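Local coordinates for protein superoxide dismutase (Candida albicans, PDB 4GUN) that probably protects cells from oxidative damage by disproportionating superoxide to hydrogen peroxide and oxygen at a manganese centre, at residues K96-D99 and A103-K106. The protein carries 2 engineered substitutions. Numbering follows the deposited sequence.
Sequences KHPD and ALGK. With SO4 (sulfate ion), chain R.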
# COMPACT_ATOMS: atom_id res chain seq x y z
N LYS A 96 -27.42 -23.40 4.21
CA LYS A 96 -27.32 -24.65 5.00
C LYS A 96 -25.90 -24.79 5.52
O LYS A 96 -24.95 -24.81 4.73
CB LYS A 96 -27.76 -25.89 4.21
N HIS A 97 -25.74 -24.81 6.86
CA HIS A 97 -24.43 -24.91 7.50
C HIS A 97 -23.67 -26.17 7.07
O HIS A 97 -24.31 -27.14 6.65
CB HIS A 97 -24.56 -24.80 9.02
CG HIS A 97 -24.87 -23.41 9.50
ND1 HIS A 97 -25.11 -23.17 10.85
CD2 HIS A 97 -24.97 -22.25 8.82
CE1 HIS A 97 -25.35 -21.87 10.95
NE2 HIS A 97 -25.28 -21.27 9.75
N PRO A 98 -22.31 -26.17 7.05
CA PRO A 98 -21.61 -27.38 6.57
C PRO A 98 -21.76 -28.58 7.51
O PRO A 98 -21.98 -28.41 8.72
CB PRO A 98 -20.16 -26.91 6.38
CG PRO A 98 -20.01 -25.74 7.24
CD PRO A 98 -21.35 -25.11 7.45
N ASP A 99 -21.70 -29.79 6.93
CA ASP A 99 -21.81 -31.04 7.68
C ASP A 99 -20.62 -31.11 8.64
O ASP A 99 -19.48 -30.96 8.21
CB ASP A 99 -21.87 -32.24 6.72
CG ASP A 99 -21.82 -33.61 7.38
OD1 ASP A 99 -21.30 -34.55 6.75
OD2 ASP A 99 -22.28 -33.74 8.53
N ALA A 103 -14.46 -32.68 6.53
CA ALA A 103 -13.15 -32.12 6.93
C ALA A 103 -13.24 -30.64 7.32
O ALA A 103 -12.70 -30.25 8.36
CB ALA A 103 -12.10 -32.35 5.84
N LEU A 104 -13.99 -29.84 6.53
CA LEU A 104 -14.19 -28.41 6.83
C LEU A 104 -15.01 -28.24 8.12
O LEU A 104 -14.61 -27.45 8.97
CB LEU A 104 -14.88 -27.67 5.65
CG LEU A 104 -15.29 -26.21 5.95
CD1 LEU A 104 -14.08 -25.31 6.21
CD2 LEU A 104 -16.23 -25.65 4.91
N GLY A 105 -16.13 -28.95 8.22
CA GLY A 105 -17.03 -28.91 9.38
C GLY A 105 -16.34 -29.29 10.67
O GLY A 105 -16.58 -28.66 11.71
N LYS A 106 -15.47 -30.29 10.61
CA LYS A 106 -14.65 -30.76 11.73
C LYS A 106 -13.66 -29.66 12.12
O LYS A 106 -13.47 -29.41 13.31
CB LYS A 106 -13.85 -32.03 11.33
CG LYS A 106 -14.57 -33.34 11.61
CD LYS A 106 -13.60 -34.50 11.87
CE LYS A 106 -13.14 -35.18 10.61
NZ LYS A 106 -12.15 -36.26 10.90
S SO4 R . -15.06 -34.49 2.97
O1 SO4 R . -14.00 -35.33 2.41
O2 SO4 R . -14.55 -33.82 4.15
O3 SO4 R . -15.49 -33.50 1.98
O4 SO4 R . -16.22 -35.30 3.34
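The first turn of helix 103-112 packs here against the end of the loop that leads into it, through Asp-99 on Gly-105 and Pro-98 on Leu-104. The loop runs from helix 60-85 to helix 103-112 in this iron/manganese superoxide dismutase. The contact lies away from the metal site. Asp-99 O approaches Gly-105 CA to 3.4 Å. This is a CA-H...O contact, nearly straight at 163°. Gly-105 has no side chain, so the carbonyl oxygen can reach the helix backbone itself. Asp-99 O also accepts a hydrogen bond from the hydroxyl of Ser-102, and that hydroxyl in turn accepts one from Gly-105 N. The apolar half lies at Pro-98. Its CB is 4.4 Å from Leu-104 CD2, a loose touch. Leu-104 CG stands anti to the backbone N (chi1 173°), and the turn about chi2 then directs the CD2 methyl toward the proline ring. Helix 197-205 adjoins both, with Trp-197 and Glu-201 on Pro-98 and Ala-200 on Leu-104; Glu-201 OE2 also accepts a hydrogen bond from Asp-99 N, while Asp-99 OD1 is hydrogen-bonded to Ser-101 OG. At the helix start a sulfate ion, probably from the crystallisation liquor, takes a hydrogen bond at O2 from Ala-103 N, 2.6 Å long and almost linear (175°). No conventional hydrogen bond joins the two segments directly. Their link is a CA-H...O contact to the helix backbone beside a small apolar touch, and the Ser-102 hydroxyl ties the same carbonyl to the helix amide.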